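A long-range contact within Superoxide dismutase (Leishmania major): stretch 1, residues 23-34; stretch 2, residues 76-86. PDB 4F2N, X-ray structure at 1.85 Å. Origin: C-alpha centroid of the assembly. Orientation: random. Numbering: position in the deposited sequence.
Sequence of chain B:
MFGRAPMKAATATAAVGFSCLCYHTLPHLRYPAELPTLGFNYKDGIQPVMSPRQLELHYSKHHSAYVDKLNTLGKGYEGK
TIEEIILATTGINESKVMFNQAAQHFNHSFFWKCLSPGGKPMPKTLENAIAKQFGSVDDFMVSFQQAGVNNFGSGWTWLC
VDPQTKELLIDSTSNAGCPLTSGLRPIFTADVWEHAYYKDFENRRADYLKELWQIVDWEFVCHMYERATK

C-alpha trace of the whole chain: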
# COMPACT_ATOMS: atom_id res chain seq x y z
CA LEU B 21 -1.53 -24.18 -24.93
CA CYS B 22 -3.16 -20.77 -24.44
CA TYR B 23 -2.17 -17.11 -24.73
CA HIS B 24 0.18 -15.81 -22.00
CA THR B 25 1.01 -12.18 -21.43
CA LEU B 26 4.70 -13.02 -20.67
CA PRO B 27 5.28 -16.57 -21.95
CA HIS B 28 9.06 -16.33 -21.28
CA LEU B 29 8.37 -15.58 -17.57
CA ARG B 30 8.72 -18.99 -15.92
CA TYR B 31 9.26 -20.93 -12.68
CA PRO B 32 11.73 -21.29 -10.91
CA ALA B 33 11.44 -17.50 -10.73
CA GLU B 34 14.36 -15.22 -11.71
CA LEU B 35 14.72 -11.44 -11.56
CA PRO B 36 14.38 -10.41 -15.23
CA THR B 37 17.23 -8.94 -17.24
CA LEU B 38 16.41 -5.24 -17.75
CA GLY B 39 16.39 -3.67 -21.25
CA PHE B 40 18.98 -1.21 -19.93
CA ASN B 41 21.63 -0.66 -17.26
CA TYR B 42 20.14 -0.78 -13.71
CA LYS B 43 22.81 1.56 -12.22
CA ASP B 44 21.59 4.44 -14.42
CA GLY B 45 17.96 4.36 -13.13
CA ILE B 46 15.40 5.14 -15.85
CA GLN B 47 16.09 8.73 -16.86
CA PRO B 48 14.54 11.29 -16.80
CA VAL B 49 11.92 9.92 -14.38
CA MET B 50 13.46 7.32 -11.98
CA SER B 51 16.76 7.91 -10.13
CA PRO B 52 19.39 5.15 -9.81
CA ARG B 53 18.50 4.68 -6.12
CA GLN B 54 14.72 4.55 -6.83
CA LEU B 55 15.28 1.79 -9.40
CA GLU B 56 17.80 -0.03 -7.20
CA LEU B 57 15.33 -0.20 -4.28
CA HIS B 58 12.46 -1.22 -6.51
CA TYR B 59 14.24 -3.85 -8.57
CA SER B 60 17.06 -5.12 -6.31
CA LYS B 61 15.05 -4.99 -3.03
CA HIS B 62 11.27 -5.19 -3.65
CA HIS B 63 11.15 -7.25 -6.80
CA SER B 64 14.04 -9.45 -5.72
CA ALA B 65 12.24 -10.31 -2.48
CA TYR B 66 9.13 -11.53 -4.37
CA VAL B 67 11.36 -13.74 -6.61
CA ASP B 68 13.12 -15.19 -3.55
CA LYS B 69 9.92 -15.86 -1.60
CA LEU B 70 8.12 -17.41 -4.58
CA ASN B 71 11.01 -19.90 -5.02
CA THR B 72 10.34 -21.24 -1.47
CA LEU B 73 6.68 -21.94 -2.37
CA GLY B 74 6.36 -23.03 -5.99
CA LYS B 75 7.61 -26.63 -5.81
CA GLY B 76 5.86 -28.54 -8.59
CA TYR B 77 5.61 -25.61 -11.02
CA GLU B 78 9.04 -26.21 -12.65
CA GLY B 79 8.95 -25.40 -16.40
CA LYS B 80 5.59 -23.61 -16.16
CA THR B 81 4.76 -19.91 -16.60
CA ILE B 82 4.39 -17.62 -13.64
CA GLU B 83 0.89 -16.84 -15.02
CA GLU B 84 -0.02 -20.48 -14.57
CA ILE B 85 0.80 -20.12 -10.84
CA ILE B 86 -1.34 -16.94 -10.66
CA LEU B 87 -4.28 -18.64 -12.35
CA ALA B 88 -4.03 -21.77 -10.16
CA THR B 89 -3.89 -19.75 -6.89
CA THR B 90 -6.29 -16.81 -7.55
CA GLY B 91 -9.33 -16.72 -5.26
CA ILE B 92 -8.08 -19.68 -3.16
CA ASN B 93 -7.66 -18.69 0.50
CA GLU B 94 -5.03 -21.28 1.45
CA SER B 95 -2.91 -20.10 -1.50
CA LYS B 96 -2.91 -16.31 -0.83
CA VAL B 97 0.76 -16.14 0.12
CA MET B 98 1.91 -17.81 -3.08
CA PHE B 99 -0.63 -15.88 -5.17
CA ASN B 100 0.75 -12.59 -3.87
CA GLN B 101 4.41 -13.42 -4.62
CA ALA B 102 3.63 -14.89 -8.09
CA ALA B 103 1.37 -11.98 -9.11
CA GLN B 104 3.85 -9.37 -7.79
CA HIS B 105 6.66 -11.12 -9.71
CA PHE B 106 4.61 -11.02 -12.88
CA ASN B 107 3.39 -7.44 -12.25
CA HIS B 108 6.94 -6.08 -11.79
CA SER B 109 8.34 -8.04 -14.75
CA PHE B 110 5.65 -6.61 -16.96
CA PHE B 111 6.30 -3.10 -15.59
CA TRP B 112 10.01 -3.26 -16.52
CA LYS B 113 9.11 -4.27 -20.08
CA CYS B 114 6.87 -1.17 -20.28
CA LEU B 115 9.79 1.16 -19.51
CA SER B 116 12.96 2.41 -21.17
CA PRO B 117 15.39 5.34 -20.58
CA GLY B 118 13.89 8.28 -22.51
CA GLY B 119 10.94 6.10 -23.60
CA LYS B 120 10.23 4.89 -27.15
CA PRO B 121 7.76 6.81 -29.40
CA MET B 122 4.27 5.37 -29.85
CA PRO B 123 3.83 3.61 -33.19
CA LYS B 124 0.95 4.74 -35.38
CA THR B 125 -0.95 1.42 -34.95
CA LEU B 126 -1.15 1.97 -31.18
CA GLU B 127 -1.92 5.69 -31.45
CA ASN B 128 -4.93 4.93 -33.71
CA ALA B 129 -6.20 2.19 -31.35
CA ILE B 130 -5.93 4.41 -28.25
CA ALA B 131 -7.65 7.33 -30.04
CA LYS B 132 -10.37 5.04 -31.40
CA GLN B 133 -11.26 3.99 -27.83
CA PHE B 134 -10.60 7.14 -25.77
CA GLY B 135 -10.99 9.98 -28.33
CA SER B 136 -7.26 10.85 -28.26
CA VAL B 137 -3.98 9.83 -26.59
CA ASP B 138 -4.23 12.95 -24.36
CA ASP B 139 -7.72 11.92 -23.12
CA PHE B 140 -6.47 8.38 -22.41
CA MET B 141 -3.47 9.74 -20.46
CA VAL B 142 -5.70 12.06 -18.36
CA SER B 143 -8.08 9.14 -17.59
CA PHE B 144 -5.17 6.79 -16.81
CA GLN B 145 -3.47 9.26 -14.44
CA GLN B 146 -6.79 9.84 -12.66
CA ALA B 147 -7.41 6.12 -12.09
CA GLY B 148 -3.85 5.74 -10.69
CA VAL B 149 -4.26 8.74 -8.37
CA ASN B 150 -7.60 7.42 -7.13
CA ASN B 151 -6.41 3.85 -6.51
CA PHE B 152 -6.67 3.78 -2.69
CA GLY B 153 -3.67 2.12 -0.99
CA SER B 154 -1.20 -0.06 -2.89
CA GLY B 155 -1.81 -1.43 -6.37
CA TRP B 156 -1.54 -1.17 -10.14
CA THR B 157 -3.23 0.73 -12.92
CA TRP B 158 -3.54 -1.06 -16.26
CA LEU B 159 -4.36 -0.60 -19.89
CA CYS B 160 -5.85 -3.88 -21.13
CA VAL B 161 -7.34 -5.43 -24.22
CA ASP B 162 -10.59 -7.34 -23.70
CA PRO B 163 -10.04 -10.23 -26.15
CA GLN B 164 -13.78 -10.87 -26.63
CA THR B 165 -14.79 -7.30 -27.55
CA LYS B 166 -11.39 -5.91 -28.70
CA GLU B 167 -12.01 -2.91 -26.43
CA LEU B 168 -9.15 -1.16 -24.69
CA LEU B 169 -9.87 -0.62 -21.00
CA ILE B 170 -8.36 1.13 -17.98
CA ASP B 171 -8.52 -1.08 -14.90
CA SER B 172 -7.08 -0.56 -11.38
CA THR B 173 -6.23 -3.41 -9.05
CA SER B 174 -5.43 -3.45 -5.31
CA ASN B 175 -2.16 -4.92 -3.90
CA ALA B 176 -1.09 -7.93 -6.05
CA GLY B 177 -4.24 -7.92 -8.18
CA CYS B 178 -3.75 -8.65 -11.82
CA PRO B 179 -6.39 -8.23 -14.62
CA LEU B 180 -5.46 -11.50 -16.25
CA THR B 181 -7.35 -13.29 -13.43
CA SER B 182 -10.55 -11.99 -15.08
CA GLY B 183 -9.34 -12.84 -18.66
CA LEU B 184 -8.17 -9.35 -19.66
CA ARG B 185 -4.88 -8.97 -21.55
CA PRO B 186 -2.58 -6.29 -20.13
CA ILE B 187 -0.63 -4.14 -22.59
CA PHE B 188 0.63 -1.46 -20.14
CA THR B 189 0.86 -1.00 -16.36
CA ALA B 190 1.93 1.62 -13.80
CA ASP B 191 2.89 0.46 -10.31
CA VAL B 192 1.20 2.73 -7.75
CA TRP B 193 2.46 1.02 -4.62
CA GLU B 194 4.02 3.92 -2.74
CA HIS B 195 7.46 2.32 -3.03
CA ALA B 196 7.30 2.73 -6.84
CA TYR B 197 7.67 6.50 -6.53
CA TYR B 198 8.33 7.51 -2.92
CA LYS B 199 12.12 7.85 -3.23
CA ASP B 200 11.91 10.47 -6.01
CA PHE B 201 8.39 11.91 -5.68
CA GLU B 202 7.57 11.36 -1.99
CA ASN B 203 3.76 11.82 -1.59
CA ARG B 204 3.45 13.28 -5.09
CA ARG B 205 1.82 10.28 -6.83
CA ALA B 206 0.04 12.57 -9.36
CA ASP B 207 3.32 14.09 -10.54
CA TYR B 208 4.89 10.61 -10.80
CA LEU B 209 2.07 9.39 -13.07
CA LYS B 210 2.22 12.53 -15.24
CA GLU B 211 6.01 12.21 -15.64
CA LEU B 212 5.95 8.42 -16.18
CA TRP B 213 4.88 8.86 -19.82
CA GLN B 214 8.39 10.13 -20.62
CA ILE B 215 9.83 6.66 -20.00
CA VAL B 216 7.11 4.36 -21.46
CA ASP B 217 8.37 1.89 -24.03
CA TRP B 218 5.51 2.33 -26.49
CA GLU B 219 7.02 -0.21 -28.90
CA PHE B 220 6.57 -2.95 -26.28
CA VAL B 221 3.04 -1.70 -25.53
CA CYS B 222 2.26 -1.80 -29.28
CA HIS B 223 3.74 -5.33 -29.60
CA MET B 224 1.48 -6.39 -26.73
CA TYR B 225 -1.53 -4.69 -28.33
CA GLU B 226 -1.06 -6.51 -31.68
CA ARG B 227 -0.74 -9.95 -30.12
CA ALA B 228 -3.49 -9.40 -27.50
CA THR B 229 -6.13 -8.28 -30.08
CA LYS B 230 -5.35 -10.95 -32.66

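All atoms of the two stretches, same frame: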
# COMPACT_ATOMS: atom_id res chain seq x y z
N TYR B 23 -2.88 -18.38 -24.69
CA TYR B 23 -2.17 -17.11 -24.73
C TYR B 23 -1.60 -16.80 -23.33
O TYR B 23 -2.30 -16.95 -22.34
CB TYR B 23 -3.18 -16.04 -25.16
CG TYR B 23 -2.66 -14.62 -25.14
CD1 TYR B 23 -2.23 -14.01 -26.31
CD2 TYR B 23 -2.60 -13.90 -23.94
CE1 TYR B 23 -1.73 -12.72 -26.30
CE2 TYR B 23 -2.12 -12.59 -23.92
CZ TYR B 23 -1.68 -12.01 -25.09
OH TYR B 23 -1.22 -10.72 -25.08
N HIS B 24 -0.35 -16.36 -23.26
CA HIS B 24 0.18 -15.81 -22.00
C HIS B 24 0.66 -14.43 -22.27
O HIS B 24 1.16 -14.14 -23.38
CB HIS B 24 1.33 -16.66 -21.45
CG HIS B 24 0.93 -18.07 -21.08
ND1 HIS B 24 1.00 -19.08 -21.95
CD2 HIS B 24 0.44 -18.61 -19.89
CE1 HIS B 24 0.57 -20.21 -21.36
NE2 HIS B 24 0.25 -19.93 -20.10
N THR B 25 0.54 -13.55 -21.27
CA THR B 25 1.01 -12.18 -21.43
C THR B 25 2.55 -12.13 -21.51
O THR B 25 3.11 -11.40 -22.36
CB THR B 25 0.48 -11.29 -20.29
OG1 THR B 25 -0.93 -11.16 -20.43
CG2 THR B 25 1.08 -9.90 -20.35
N LEU B 26 3.22 -12.88 -20.63
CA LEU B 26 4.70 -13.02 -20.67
C LEU B 26 5.09 -14.50 -20.73
O LEU B 26 5.48 -15.07 -19.70
CB LEU B 26 5.34 -12.38 -19.42
CG LEU B 26 5.15 -10.87 -19.23
CD1 LEU B 26 5.78 -10.41 -17.91
CD2 LEU B 26 5.70 -10.12 -20.44
N PRO B 27 5.02 -15.12 -21.92
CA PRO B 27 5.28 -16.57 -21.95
C PRO B 27 6.70 -16.97 -21.56
O PRO B 27 6.91 -18.10 -21.15
CB PRO B 27 5.02 -16.97 -23.42
CG PRO B 27 4.97 -15.69 -24.18
CD PRO B 27 4.61 -14.59 -23.24
N HIS B 28 7.66 -16.05 -21.69
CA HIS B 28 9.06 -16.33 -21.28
C HIS B 28 9.24 -16.26 -19.76
O HIS B 28 10.26 -16.72 -19.24
CB HIS B 28 9.97 -15.32 -21.92
CG HIS B 28 9.64 -13.92 -21.51
ND1 HIS B 28 8.67 -13.19 -22.13
CD2 HIS B 28 10.07 -13.17 -20.41
CE1 HIS B 28 8.55 -12.00 -21.51
NE2 HIS B 28 9.40 -11.99 -20.45
N LEU B 29 8.27 -15.68 -19.04
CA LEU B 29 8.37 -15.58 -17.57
C LEU B 29 7.96 -16.87 -16.86
O LEU B 29 6.78 -17.19 -16.75
CB LEU B 29 7.61 -14.37 -17.00
CG LEU B 29 8.04 -13.94 -15.58
CD1 LEU B 29 9.40 -13.25 -15.63
CD2 LEU B 29 7.01 -13.03 -14.93
N ARG B 30 8.96 -17.60 -16.36
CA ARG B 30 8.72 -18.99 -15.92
C ARG B 30 9.21 -19.28 -14.51
O ARG B 30 9.90 -18.46 -13.91
CB ARG B 30 9.32 -19.99 -16.92
CG ARG B 30 8.79 -19.76 -18.33
CD ARG B 30 8.68 -21.01 -19.17
NE ARG B 30 7.74 -20.74 -20.26
CZ ARG B 30 6.74 -21.53 -20.62
NH1 ARG B 30 6.53 -22.69 -20.00
NH2 ARG B 30 5.95 -21.15 -21.62
N TYR B 31 8.79 -20.42 -13.97
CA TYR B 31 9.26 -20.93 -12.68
C TYR B 31 10.33 -22.04 -12.91
O TYR B 31 10.17 -22.81 -13.83
CB TYR B 31 8.07 -21.49 -11.89
CG TYR B 31 8.41 -21.82 -10.46
CD1 TYR B 31 8.28 -20.85 -9.46
CD2 TYR B 31 8.91 -23.08 -10.12
CE1 TYR B 31 8.63 -21.14 -8.15
CE2 TYR B 31 9.24 -23.38 -8.81
CZ TYR B 31 9.11 -22.41 -7.84
OH TYR B 31 9.45 -22.71 -6.54
N PRO B 32 11.41 -22.12 -12.08
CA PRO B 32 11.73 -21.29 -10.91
C PRO B 32 11.91 -19.83 -11.31
O PRO B 32 12.45 -19.54 -12.38
CB PRO B 32 13.07 -21.88 -10.41
CG PRO B 32 13.14 -23.27 -10.98
CD PRO B 32 12.44 -23.16 -12.31
N ALA B 33 11.42 -18.93 -10.46
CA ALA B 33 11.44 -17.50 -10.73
C ALA B 33 12.88 -16.96 -10.80
O ALA B 33 13.75 -17.44 -10.06
CB ALA B 33 10.65 -16.78 -9.65
N GLU B 34 13.10 -15.97 -11.66
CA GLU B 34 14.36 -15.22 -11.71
C GLU B 34 14.06 -13.74 -11.89
O GLU B 34 13.14 -13.39 -12.65
CB GLU B 34 15.22 -15.64 -12.91
CG GLU B 34 15.80 -17.03 -12.92
CD GLU B 34 16.70 -17.23 -14.13
OE1 GLU B 34 17.83 -16.67 -14.13
OE2 GLU B 34 16.30 -17.93 -15.08
N GLY B 76 6.84 -27.88 -7.74
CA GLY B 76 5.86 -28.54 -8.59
C GLY B 76 5.55 -27.76 -9.85
O GLY B 76 5.06 -28.33 -10.82
N TYR B 77 5.84 -26.46 -9.84
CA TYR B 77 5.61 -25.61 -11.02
C TYR B 77 6.81 -25.47 -11.95
O TYR B 77 6.78 -24.62 -12.85
CB TYR B 77 5.09 -24.22 -10.61
CG TYR B 77 3.69 -24.25 -10.10
CD1 TYR B 77 2.62 -24.29 -10.98
CD2 TYR B 77 3.43 -24.26 -8.73
CE1 TYR B 77 1.31 -24.33 -10.51
CE2 TYR B 77 2.12 -24.29 -8.25
CZ TYR B 77 1.08 -24.33 -9.15
OH TYR B 77 -0.22 -24.37 -8.69
N GLU B 78 7.86 -26.28 -11.77
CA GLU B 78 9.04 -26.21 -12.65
C GLU B 78 8.67 -26.32 -14.14
O GLU B 78 7.91 -27.20 -14.53
CB GLU B 78 10.07 -27.30 -12.29
CG GLU B 78 10.79 -27.09 -10.97
CD GLU B 78 9.95 -27.49 -9.77
OE1 GLU B 78 8.89 -28.13 -9.95
OE2 GLU B 78 10.35 -27.16 -8.63
N GLY B 79 9.20 -25.41 -14.96
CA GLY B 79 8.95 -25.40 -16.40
C GLY B 79 7.69 -24.63 -16.81
O GLY B 79 7.45 -24.39 -18.00
N LYS B 80 6.86 -24.28 -15.85
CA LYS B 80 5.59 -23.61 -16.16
C LYS B 80 5.71 -22.11 -16.08
O LYS B 80 6.64 -21.61 -15.43
CB LYS B 80 4.49 -24.10 -15.21
CG LYS B 80 4.09 -25.55 -15.47
CD LYS B 80 3.40 -26.11 -14.23
CE LYS B 80 2.59 -27.37 -14.51
NZ LYS B 80 3.14 -28.14 -15.66
N THR B 81 4.80 -21.38 -16.72
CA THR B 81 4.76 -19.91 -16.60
C THR B 81 4.34 -19.46 -15.21
O THR B 81 3.58 -20.14 -14.49
CB THR B 81 3.80 -19.24 -17.62
OG1 THR B 81 2.46 -19.72 -17.41
CG2 THR B 81 4.23 -19.55 -19.07
N ILE B 82 4.84 -18.30 -14.84
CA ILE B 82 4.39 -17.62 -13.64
C ILE B 82 2.87 -17.38 -13.70
O ILE B 82 2.19 -17.55 -12.70
CB ILE B 82 5.16 -16.30 -13.43
CG1 ILE B 82 6.69 -16.58 -13.30
CG2 ILE B 82 4.64 -15.53 -12.20
CD1 ILE B 82 7.08 -17.50 -12.16
N GLU B 83 2.34 -17.03 -14.87
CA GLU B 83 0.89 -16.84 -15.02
C GLU B 83 0.08 -18.09 -14.67
O GLU B 83 -1.03 -18.02 -14.14
CB GLU B 83 0.59 -16.42 -16.44
CG GLU B 83 0.96 -14.98 -16.67
CD GLU B 83 1.04 -14.63 -18.14
OE1 GLU B 83 -0.04 -14.53 -18.75
OE2 GLU B 83 2.17 -14.44 -18.66
N GLU B 84 0.64 -19.25 -14.96
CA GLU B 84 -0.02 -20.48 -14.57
C GLU B 84 -0.15 -20.56 -13.03
O GLU B 84 -1.19 -20.98 -12.50
CB GLU B 84 0.73 -21.69 -15.14
CG GLU B 84 0.08 -23.02 -14.84
CD GLU B 84 0.47 -24.12 -15.82
OE1 GLU B 84 0.98 -23.83 -16.94
OE2 GLU B 84 0.25 -25.30 -15.47
N ILE B 85 0.88 -20.14 -12.31
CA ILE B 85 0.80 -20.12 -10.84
C ILE B 85 -0.31 -19.14 -10.36
O ILE B 85 -1.13 -19.47 -9.51
CB ILE B 85 2.16 -19.80 -10.18
CG1 ILE B 85 3.27 -20.77 -10.65
CG2 ILE B 85 2.03 -19.80 -8.66
CD1 ILE B 85 4.65 -20.45 -10.12
N ILE B 86 -0.33 -17.95 -10.94
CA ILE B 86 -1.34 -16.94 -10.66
C ILE B 86 -2.73 -17.52 -10.85
O ILE B 86 -3.59 -17.44 -9.95
CB ILE B 86 -1.12 -15.69 -11.55
CG1 ILE B 86 0.27 -15.09 -11.27
CG2 ILE B 86 -2.22 -14.63 -11.35
CD1 ILE B 86 0.57 -13.91 -12.15
O HOH W 1 -2.51 -13.24 -20.40
O HOH W 2 4.11 -15.80 -17.00
O HOH W 3 10.77 -24.85 -6.23

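Three backbone hydrogen bonds join the two stretches, although neither forms an extended strand. A single beta bridge pairs Arg 30 with Thr 81, whose CA atoms lie 4.1 Å apart. Around it, Tyr 31 N donates to Lys 80 O (2.9 Å) and Ile 82 N donates to Leu 29 O (2.9 Å), both nearly straight. The pairing continues where Gly 79 N donates to Tyr 31 O at 3.0 Å. Turns precede the bridge on both sides: a type I turn from Leu 26 to Leu 29 and a type II turn from Tyr 77 to Lys 80. Gly 79 suits the latter because its positive phi would press a side chain against the preceding carbonyl. Thr 81, itself in the bridge, also caps the helix beginning at Ile 82, its OG1 accepting from Glu 84 N at 3.1 Å.

Charged side chains also bind backbone. The buried carboxylate of Glu 83 receives two amides in succession, Thr 25 N to OE1 of Glu 83 (2.8 Å) and Leu 26 N to OE2 of Glu 83 (2.7 Å). Two acceptor oxygens on one planar group match such a pair of neighbouring donors, and these bonds help offset the cost of burying a charge. Arg 30 starts out away from the second stretch, but its long chain brings the guanidinium back: NH1 donates to Gly 79 O at 2.8 Å, while NE donates to Pro 27 O at 2.9 Å.

Water extends this polar network. Water 1 joins OG1 of Thr 25 (2.6 Å) to OE1 of Glu 83 (3.2 Å), and water 2 accepts from Glu 83 N at 3.0 Å while lying 3.0 Å from Leu 29 O and 2.9 Å from OE2 of Glu 83.

Among apolar contacts, Tyr 31, which has the largest area covered by the opposing stretch, points toward it; CD1 of Tyr 31 lies 3.7 Å from CD1 of Ile 85, and CD2 of Tyr 31 lies 4.0 Å from CB of Tyr 77. CD1 of Ile 82 sits at the edge of the Tyr 31 ring, while CG1 of Ile 82 packs 3.7 Å from CG of Leu 29. The methyl of Thr 81 serves another role: CG2 lies over the His 24 ring, 4.0 Å from its centroid, in a CH-pi contact, and also over one face of the Arg 30 guanidinium. Threonine thus combines a capping hydroxyl with a methyl that packs against flat groups.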